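Local coordinates for protein ornithine carbamoyltransferase (Giardia intestinalis, PDB 3GRF) that probably interconverts carbamoyl phosphate plus ornithine and citrulline plus phosphate, a step of the arginine degradation pathway, at residues K148-E154 with K275-F279; C232-V238 with V269-S274; T12-P18 with R180-L185. All coordinates share one frame; numbering follows the deposited sequence.

Contact 1 of 3, residues K148-E154 with K275-F279; sequences KFTAAGE and KRSIF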
loop_
_atom_site.group_PDB
_atom_site.type_symbol
_atom_site.label_atom_id
_atom_site.label_comp_id
_atom_site.label_asym_id
_atom_site.label_seq_id
_atom_site.Cartn_x
_atom_site.Cartn_y
_atom_site.Cartn_z
ATOM N N LYS A 148 16.199 -26.762 -9.716
ATOM C CA LYS A 148 15.806 -28.162 -9.574
ATOM C C LYS A 148 16.836 -29.152 -10.127
ATOM O O LYS A 148 17.277 -30.040 -9.404
ATOM C CB LYS A 148 14.420 -28.427 -10.202
ATOM C CG LYS A 148 13.330 -27.719 -9.471
ATOM C CD LYS A 148 13.221 -28.221 -8.020
ATOM C CE LYS A 148 12.595 -27.145 -7.109
ATOM N NZ LYS A 148 12.525 -27.572 -5.673
ATOM N N PHE A 149 17.220 -28.984 -11.396
ATOM C CA PHE A 149 18.141 -29.913 -12.044
ATOM C C PHE A 149 19.546 -29.885 -11.456
ATOM O O PHE A 149 20.193 -30.914 -11.373
ATOM C CB PHE A 149 18.126 -29.688 -13.549
ATOM C CG PHE A 149 16.883 -30.228 -14.203
ATOM C CD1 PHE A 149 15.953 -29.376 -14.759
ATOM C CD2 PHE A 149 16.632 -31.597 -14.224
ATOM C CE1 PHE A 149 14.784 -29.882 -15.378
ATOM C CE2 PHE A 149 15.480 -32.113 -14.828
ATOM C CZ PHE A 149 14.544 -31.251 -15.418
ATOM N N THR A 150 19.992 -28.719 -10.996
ATOM C CA THR A 150 21.308 -28.591 -10.346
ATOM C C THR A 150 21.392 -29.385 -9.039
ATOM O O THR A 150 22.446 -29.950 -8.720
ATOM C CB THR A 150 21.678 -27.118 -10.096
ATOM O OG1 THR A 150 21.970 -26.492 -11.343
ATOM C CG2 THR A 150 22.884 -26.978 -9.199
ATOM N N ALA A 151 20.296 -29.433 -8.286
ATOM C CA ALA A 151 20.295 -30.109 -6.988
ATOM C C ALA A 151 20.260 -31.639 -7.132
ATOM O O ALA A 151 20.861 -32.374 -6.334
ATOM C CB ALA A 151 19.135 -29.604 -6.129
ATOM N N ALA A 152 19.552 -32.086 -8.165
ATOM C CA ALA A 152 19.567 -33.461 -8.666
ATOM C C ALA A 152 20.835 -33.882 -9.435
ATOM O O ALA A 152 20.928 -35.031 -9.857
ATOM C CB ALA A 152 18.346 -33.671 -9.561
ATOM N N GLY A 153 21.788 -32.967 -9.620
ATOM C CA GLY A 153 23.013 -33.245 -10.363
ATOM C C GLY A 153 22.812 -33.525 -11.848
ATOM O O GLY A 153 23.631 -34.203 -12.474
ATOM N N GLU A 154 21.727 -32.997 -12.409
ATOM C CA GLU A 154 21.366 -33.161 -13.819
ATOM C C GLU A 154 21.651 -31.919 -14.688
ATOM O O GLU A 154 21.069 -31.762 -15.789
ATOM C CB GLU A 154 19.885 -33.488 -13.911
ATOM C CG GLU A 154 19.466 -34.749 -13.186
ATOM C CD GLU A 154 19.750 -36.021 -13.981
ATOM O OE1 GLU A 154 19.425 -37.126 -13.480
ATOM O OE2 GLU A 154 20.294 -35.918 -15.104
ATOM N N LYS A 275 13.030 -39.837 -16.899
ATOM C CA LYS A 275 12.931 -40.247 -15.524
ATOM C C LYS A 275 13.187 -39.068 -14.578
ATOM O O LYS A 275 12.642 -39.035 -13.467
ATOM C CB LYS A 275 13.881 -41.421 -15.247
ATOM C CG LYS A 275 13.214 -42.631 -14.593
ATOM C CD LYS A 275 12.626 -43.608 -15.628
ATOM C CE LYS A 275 12.355 -44.985 -15.001
ATOM N NZ LYS A 275 13.605 -45.821 -14.872
ATOM N N ARG A 276 14.019 -38.117 -15.016
ATOM C CA ARG A 276 14.330 -36.883 -14.254
ATOM C C ARG A 276 13.251 -35.773 -14.383
ATOM O O ARG A 276 13.339 -34.733 -13.742
ATOM C CB ARG A 276 15.693 -36.332 -14.714
ATOM C CG ARG A 276 15.598 -35.486 -15.976
ATOM C CD ARG A 276 16.660 -35.743 -17.020
ATOM N NE ARG A 276 17.883 -35.012 -16.780
ATOM C CZ ARG A 276 18.645 -34.413 -17.705
ATOM N NH1 ARG A 276 18.336 -34.383 -18.999
ATOM N NH2 ARG A 276 19.740 -33.798 -17.311
ATOM N N SER A 277 12.231 -35.974 -15.231
ATOM C CA SER A 277 11.346 -34.867 -15.600
ATOM C C SER A 277 10.747 -34.157 -14.409
ATOM O O SER A 277 10.674 -34.695 -13.287
ATOM C CB SER A 277 10.242 -35.312 -16.573
ATOM O OG SER A 277 9.431 -36.316 -15.997
ATOM N N ILE A 278 10.356 -32.910 -14.634
ATOM C CA ILE A 278 9.620 -32.192 -13.625
ATOM C C ILE A 278 8.388 -31.630 -14.320
ATOM O O ILE A 278 8.374 -31.524 -15.532
ATOM C CB ILE A 278 10.465 -31.102 -12.901
ATOM C CG1 ILE A 278 10.835 -29.957 -13.836
ATOM C CG2 ILE A 278 11.739 -31.709 -12.219
ATOM C CD1 ILE A 278 11.619 -28.824 -13.134
ATOM N N PHE A 279 7.375 -31.288 -13.544
ATOM C CA PHE A 279 6.130 -30.700 -14.055
ATOM C C PHE A 279 5.995 -29.243 -13.476
ATOM O O PHE A 279 6.236 -29.011 -12.279
ATOM C CB PHE A 279 4.924 -31.568 -13.653
ATOM C CG PHE A 279 3.648 -30.886 -13.866
ATOM C CD1 PHE A 279 3.090 -30.859 -15.159
ATOM C CD2 PHE A 279 3.039 -30.187 -12.829
ATOM C CE1 PHE A 279 1.903 -30.130 -15.399
ATOM C CE2 PHE A 279 1.836 -29.458 -13.050
ATOM C CZ PHE A 279 1.287 -29.423 -14.327
#

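Contact 2 of 3, residues C232-V238 with V269-S274; sequences CEGVDVV and VMAVTS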
loop_
_atom_site.group_PDB
_atom_site.type_symbol
_atom_site.label_atom_id
_atom_site.label_comp_id
_atom_site.label_asym_id
_atom_site.label_seq_id
_atom_site.Cartn_x
_atom_site.Cartn_y
_atom_site.Cartn_z
ATOM N N CYS A 232 5.778 -34.868 -25.809
ATOM C CA CYS A 232 6.383 -34.984 -24.482
ATOM C C CYS A 232 7.329 -36.195 -24.325
ATOM O O CYS A 232 7.957 -36.373 -23.270
ATOM C CB CYS A 232 5.307 -35.017 -23.380
ATOM S SG CYS A 232 4.437 -33.463 -23.171
ATOM N N GLU A 233 7.428 -37.024 -25.352
ATOM C CA GLU A 233 8.234 -38.242 -25.255
ATOM C C GLU A 233 9.657 -37.808 -25.068
ATOM O O GLU A 233 10.201 -37.075 -25.917
ATOM C CB GLU A 233 8.158 -39.033 -26.537
ATOM C CG GLU A 233 7.695 -40.449 -26.382
ATOM C CD GLU A 233 7.574 -41.100 -27.736
ATOM O OE1 GLU A 233 6.631 -40.737 -28.493
ATOM O OE2 GLU A 233 8.448 -41.944 -28.056
ATOM N N GLY A 234 10.245 -38.246 -23.963
ATOM C CA GLY A 234 11.637 -37.943 -23.658
ATOM C C GLY A 234 11.909 -36.613 -22.964
ATOM O O GLY A 234 13.048 -36.327 -22.594
ATOM N N VAL A 235 10.892 -35.774 -22.788
ATOM C CA VAL A 235 11.149 -34.387 -22.375
ATOM C C VAL A 235 11.500 -34.314 -20.879
ATOM O O VAL A 235 11.179 -35.225 -20.119
ATOM C CB VAL A 235 10.004 -33.393 -22.773
ATOM C CG1 VAL A 235 9.761 -33.391 -24.294
ATOM C CG2 VAL A 235 8.730 -33.705 -22.023
ATOM N N ASP A 236 12.178 -33.250 -20.464
ATOM C CA ASP A 236 12.641 -33.125 -19.074
ATOM C C ASP A 236 11.760 -32.194 -18.240
ATOM O O ASP A 236 11.840 -32.181 -17.014
ATOM C CB ASP A 236 14.086 -32.633 -19.041
ATOM C CG ASP A 236 15.023 -33.525 -19.815
ATOM O OD1 ASP A 236 15.582 -33.054 -20.825
ATOM O OD2 ASP A 236 15.203 -34.689 -19.408
ATOM N N VAL A 237 10.939 -31.387 -18.913
ATOM C CA VAL A 237 10.049 -30.427 -18.257
ATOM C C VAL A 237 8.755 -30.506 -19.034
ATOM O O VAL A 237 8.781 -30.454 -20.269
ATOM C CB VAL A 237 10.523 -28.952 -18.339
ATOM C CG1 VAL A 237 9.501 -28.013 -17.586
ATOM C CG2 VAL A 237 11.935 -28.807 -17.773
ATOM N N VAL A 238 7.648 -30.634 -18.305
ATOM C CA VAL A 238 6.338 -30.488 -18.914
ATOM C C VAL A 238 5.572 -29.346 -18.259
ATOM O O VAL A 238 5.286 -29.360 -17.061
ATOM C CB VAL A 238 5.508 -31.765 -18.796
ATOM C CG1 VAL A 238 4.107 -31.561 -19.465
ATOM C CG2 VAL A 238 6.252 -32.955 -19.421
ATOM N N VAL A 269 0.617 -38.929 -20.023
ATOM C CA VAL A 269 1.484 -37.906 -20.599
ATOM C C VAL A 269 2.815 -37.907 -19.833
ATOM O O VAL A 269 3.869 -38.003 -20.449
ATOM C CB VAL A 269 0.796 -36.480 -20.660
ATOM C CG1 VAL A 269 1.811 -35.385 -20.906
ATOM C CG2 VAL A 269 -0.244 -36.415 -21.781
ATOM N N MET A 270 2.771 -37.811 -18.500
ATOM C CA MET A 270 3.996 -37.774 -17.685
ATOM C C MET A 270 4.829 -39.073 -17.757
ATOM O O MET A 270 6.073 -39.030 -17.678
ATOM C CB MET A 270 3.697 -37.394 -16.225
ATOM C CG MET A 270 3.111 -35.989 -16.056
ATOM S SD MET A 270 4.217 -34.649 -16.631
ATOM C CE MET A 270 5.411 -34.616 -15.218
ATOM N N ALA A 271 4.137 -40.207 -17.931
ATOM C CA ALA A 271 4.779 -41.515 -18.142
ATOM C C ALA A 271 5.647 -41.624 -19.391
ATOM O O ALA A 271 6.425 -42.553 -19.510
ATOM C CB ALA A 271 3.738 -42.666 -18.096
ATOM N N VAL A 272 5.529 -40.663 -20.328
ATOM C CA VAL A 272 6.383 -40.759 -21.509
ATOM C C VAL A 272 7.614 -39.872 -21.429
ATOM O O VAL A 272 8.481 -39.900 -22.294
ATOM C CB VAL A 272 5.619 -40.485 -22.820
ATOM C CG1 VAL A 272 4.481 -41.487 -22.993
ATOM C CG2 VAL A 272 5.074 -39.068 -22.859
ATOM N N THR A 273 7.705 -39.068 -20.356
ATOM C CA THR A 273 8.821 -38.132 -20.211
ATOM C C THR A 273 10.065 -38.803 -19.611
ATOM O O THR A 273 10.054 -39.998 -19.299
ATOM C CB THR A 273 8.403 -36.909 -19.425
ATOM O OG1 THR A 273 8.219 -37.256 -18.049
ATOM C CG2 THR A 273 7.121 -36.339 -19.995
ATOM N N SER A 274 11.146 -38.055 -19.462
ATOM C CA SER A 274 12.359 -38.607 -18.877
ATOM C C SER A 274 12.137 -39.010 -17.423
ATOM O O SER A 274 11.169 -38.565 -16.793
ATOM C CB SER A 274 13.498 -37.588 -18.987
ATOM O OG SER A 274 13.477 -36.666 -17.911
#

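Contact 3 of 3, residues T12-P18 with R180-L185; sequences TISALCP and RGCALL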
loop_
_atom_site.group_PDB
_atom_site.type_symbol
_atom_site.label_atom_id
_atom_site.label_comp_id
_atom_site.label_asym_id
_atom_site.label_seq_id
_atom_site.Cartn_x
_atom_site.Cartn_y
_atom_site.Cartn_z
ATOM N N THR A 12 9.097 -8.198 -23.100
ATOM C CA THR A 12 9.129 -9.633 -23.324
ATOM C C THR A 12 10.498 -10.075 -22.865
ATOM O O THR A 12 11.350 -9.229 -22.568
ATOM C CB THR A 12 8.820 -10.037 -24.829
ATOM O OG1 THR A 12 9.887 -9.686 -25.707
ATOM C CG2 THR A 12 7.587 -9.348 -25.335
ATOM N N ILE A 13 10.720 -11.381 -22.786
ATOM C CA ILE A 13 11.984 -11.837 -22.207
ATOM C C ILE A 13 13.147 -11.677 -23.179
ATOM O O ILE A 13 14.305 -11.580 -22.746
ATOM C CB ILE A 13 11.886 -13.261 -21.592
ATOM C CG1 ILE A 13 12.978 -13.440 -20.543
ATOM C CG2 ILE A 13 11.948 -14.361 -22.684
ATOM C CD1 ILE A 13 12.806 -12.581 -19.313
ATOM N N SER A 14 12.869 -11.605 -24.450
ATOM C CA SER A 14 13.780 -11.380 -25.564
ATOM C C SER A 14 14.216 -9.893 -25.646
ATOM O O SER A 14 14.823 -9.485 -26.640
ATOM C CB SER A 14 13.137 -11.848 -26.864
ATOM O OG SER A 14 12.059 -10.998 -27.227
ATOM N N ALA A 15 13.852 -9.113 -24.626
ATOM C CA ALA A 15 14.390 -7.775 -24.416
ATOM C C ALA A 15 15.822 -7.992 -23.896
ATOM O O ALA A 15 16.636 -7.077 -23.912
ATOM C CB ALA A 15 13.528 -6.992 -23.339
ATOM N N LEU A 16 16.097 -9.209 -23.423
ATOM C CA LEU A 16 17.413 -9.587 -22.897
ATOM C C LEU A 16 18.197 -10.431 -23.904
ATOM O O LEU A 16 17.626 -11.265 -24.626
ATOM C CB LEU A 16 17.246 -10.412 -21.618
ATOM C CG LEU A 16 16.505 -9.853 -20.402
ATOM C CD1 LEU A 16 16.378 -10.911 -19.321
ATOM C CD2 LEU A 16 17.266 -8.672 -19.842
ATOM N N CYS A 17 19.515 -10.266 -23.923
ATOM C CA CYS A 17 20.346 -11.151 -24.713
ATOM C C CYS A 17 20.495 -12.332 -23.831
ATOM O O CYS A 17 20.114 -12.253 -22.659
ATOM C CB CYS A 17 21.695 -10.503 -25.005
ATOM S SG CYS A 17 22.756 -10.559 -23.599
ATOM N N PRO A 18 21.019 -13.446 -24.381
ATOM C CA PRO A 18 21.113 -14.716 -23.699
ATOM C C PRO A 18 21.946 -14.654 -22.418
ATOM O O PRO A 18 21.629 -15.336 -21.450
ATOM C CB PRO A 18 21.840 -15.604 -24.731
ATOM C CG PRO A 18 21.588 -15.010 -26.014
ATOM C CD PRO A 18 21.517 -13.537 -25.767
ATOM N N ARG A 180 10.421 -17.971 -26.359
ATOM C CA ARG A 180 11.539 -16.996 -26.376
ATOM C C ARG A 180 12.652 -17.338 -25.372
ATOM O O ARG A 180 13.831 -17.181 -25.697
ATOM C CB ARG A 180 11.059 -15.551 -26.141
ATOM C CG ARG A 180 10.138 -14.916 -27.242
ATOM C CD ARG A 180 9.476 -13.631 -26.711
ATOM N NE ARG A 180 8.277 -13.213 -27.501
ATOM C CZ ARG A 180 7.089 -12.889 -26.983
ATOM N NH1 ARG A 180 6.884 -12.954 -25.676
ATOM N NH2 ARG A 180 6.078 -12.524 -27.770
ATOM N N GLY A 181 12.291 -17.726 -24.137
ATOM C CA GLY A 181 13.305 -18.069 -23.117
ATOM C C GLY A 181 14.138 -19.258 -23.583
ATOM O O GLY A 181 15.360 -19.234 -23.511
ATOM N N CYS A 182 13.465 -20.290 -24.086
ATOM C CA CYS A 182 14.105 -21.483 -24.608
ATOM C C CYS A 182 15.035 -21.097 -25.763
ATOM O O CYS A 182 16.154 -21.532 -25.814
ATOM C CB CYS A 182 13.071 -22.457 -25.184
ATOM S SG CYS A 182 12.123 -23.474 -24.088
ATOM N N ALA A 183 14.543 -20.351 -26.737
ATOM C CA ALA A 183 15.381 -19.969 -27.871
ATOM C C ALA A 183 16.664 -19.295 -27.392
ATOM O O ALA A 183 17.733 -19.580 -27.906
ATOM C CB ALA A 183 14.637 -19.032 -28.726
ATOM N N LEU A 184 16.500 -18.362 -26.444
ATOM C CA LEU A 184 17.550 -17.536 -25.829
ATOM C C LEU A 184 18.578 -18.426 -25.131
ATOM O O LEU A 184 19.779 -18.204 -25.234
ATOM C CB LEU A 184 16.907 -16.566 -24.779
ATOM C CG LEU A 184 17.121 -15.041 -24.842
ATOM C CD1 LEU A 184 17.452 -14.581 -26.254
ATOM C CD2 LEU A 184 15.887 -14.311 -24.332
ATOM N N LEU A 185 18.044 -19.441 -24.426
ATOM C CA LEU A 185 18.875 -20.342 -23.626
ATOM C C LEU A 185 19.372 -21.583 -24.390
ATOM O O LEU A 185 20.225 -22.308 -23.891
ATOM C CB LEU A 185 18.165 -20.719 -22.292
ATOM C CG LEU A 185 18.011 -19.540 -21.305
ATOM C CD1 LEU A 185 17.045 -19.948 -20.214
ATOM C CD2 LEU A 185 19.377 -19.123 -20.603
#

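Contact 1 of 3, residues K148-E154 with K275-F279
Arg276 reaches across to the end of helix 135-151 and meets two residues there, Phe149 with the middle of its chain and Glu154 with its head. The Phe149 ring comes up to the arginine stem at about a right angle: CE2 of Phe149 lies 3.6 Å from CG of Arg276, and the carbonyl O of Arg276 is just as near that ring carbon. The arginine chain kinks twice beyond CB, the second time with chi3 at -84°, and this turns the guanidinium toward Glu154. There NE of Arg276 gives OE2 of Glu154 a salt bridge of 3.1 Å, but the N-H points poorly, at 121°, and the bond is weak. The carboxylate and guanidinium planes stand 62° apart, so this is not the flat, two-pronged pairing of the two groups. NH2 of Arg276 also lies 2.9 Å from the backbone O of Glu154, which sits at the edge of the guanidinium near its plane.

Elsewhere on the ring, CD1 of Ile278 approaches CE1 of Phe149 at 4.0 Å and also touches CB of Lys148. The lysine chain then turns away, and its NZ pairs with Asp305. Gly153 ends the helix in a Schellman motif, with positive phi and Glu154 N bonded back to Phe149 O at 2.8 Å; this turn brings Glu154 round to the arginine.

The junction joins the last turn of helix 135-151 to the edge strand 278-281 of the five-stranded sheet. Its inner part is apolar, around the buried Phe149, while the charges gather at the rim. Because NH1 of Arg276 is also bridged to Asp236, the guanidinium shares its charge between two carboxylates, which probably holds it in position although the bond to Glu154 is itself weak.

Contact 2 of 3, residues C232-V238 with V269-S274
CG2 of Thr273 fits among Cys232, Val235 and Val238, with CG2 of Val238 at 3.5 Å and CG2 of Val235 at 3.7 Å. The threonine holds its methyl anti to the carbonyl carbon, and its hydroxyl (chi1 71°) therefore faces back into its own turn, where OG1 donates to Met270 O at 2.8 Å, in the carbonyl plane and on a lone pair. That same carbonyl takes Thr273 N, closing the type I turn from Met270 to Thr273, and OG1 is further bonded to Ser277. The bent Met270 chain runs past Val238 in the opposite direction and lays SD 3.8 Å from its CB. SG of Cys232 also touches CG1 of Val269 at 4.0 Å.

Outside this core the backbones zip together. Gly234 N, in the type II turn from Cys232 to Val235, donates almost straight to Val272 O (2.9 Å, 171°); the glycine takes the positive phi usual at this place in such a turn. Ser274 N makes an equally straight bond to Val235 O. At the polar edge OG of Ser274 donates to OD2 of Asp236 at 3.0 Å, meeting the anti side of the carboxylate 21° out of its plane. OD2 is also bridged to Arg276, while OD1 accepts from Lys163 N, so several partners fix the rotation of the carboxylate.

The contact thus fastens the turn from Met270 to Thr273, and Ser274 behind it, to the loop entering strand 237-240. Cys232 and Val235 back onto strand 164-167, Val238 bonds to strand 278-281, and Val237 packs against helix 135-151 with Ile145 and Phe149.

Contact 3 of 3, residues T12-P18 with R180-L185
The guanidinium of Arg180 has Thr12 over one face: CB of Thr12 lies 3.6 Å from NH1, and the methyl CG2 sits 3.7 Å above the plane, displaced toward the rim. The two side chains cross at about a right angle. Arg180 keeps its chain extended from CG to NE (chi2 166°, chi3 -161°), which carries the head along the loop to Thr12; on the way CD passes OG of Ser14 at 3.7 Å. Its charge is met by outside partners: Asp177 bridges NH1, Glu208 bridges NE, and Phe132 adds a cation-pi contact and a carbonyl to NH1. Glu208 also takes the hydroxyl of Ser14, so that one carboxylate serves both sides of the contact.

Farther along the helix the packing turns apolar. CG2 of Ile13 rests on the backbone at Gly181, 3.7 Å from its N, and the same methyl touches CB of Arg180. Leu184 has the largest buried area here. Its CD2 tucks into the bend of the 3-10 turn 13-15, 3.5 Å from Ile13 O and as near to Leu16 O, and its CD1 faces CG of Pro18 at 4.2 Å. CB of Pro18 in turn lies 3.4 Å from Leu184 O. No hydrogen bond links the two segments directly.

The loop leading into helix 18-33, in the carbamoyl phosphate-binding half, here lies on helix 173-185 of the ornithine-binding half. Leu21 of helix 18-33 and Ile212 of helix 203-216 also touch Leu184, while Ile13 reaches Pro135, Met138 and Val139 on helix 135-151.

From the N terminus, the chain first sets down residues 12-18, then runs through the first sheet and down helix 135-151, whose end supplies residues 148-154. Only afterwards does helix 173-185 close contact 3, so contacts 3 and 1 cross along the chain, their centres about 22 Å apart. Contact 2 opens at 232-238 and closes at 269-274, just before 275-279 closes contact 1; it is nested within that larger loop. Contacts 1 and 2 touch through the neighbouring strands 237-240 and 278-281, where Ile278 N lies 2.9 Å from Asp236 O. Contact 3 joins the two family domains, contact 1 ties the end of helix 135-151 to strand 278-281, and contact 2 lies within the ornithine-binding region.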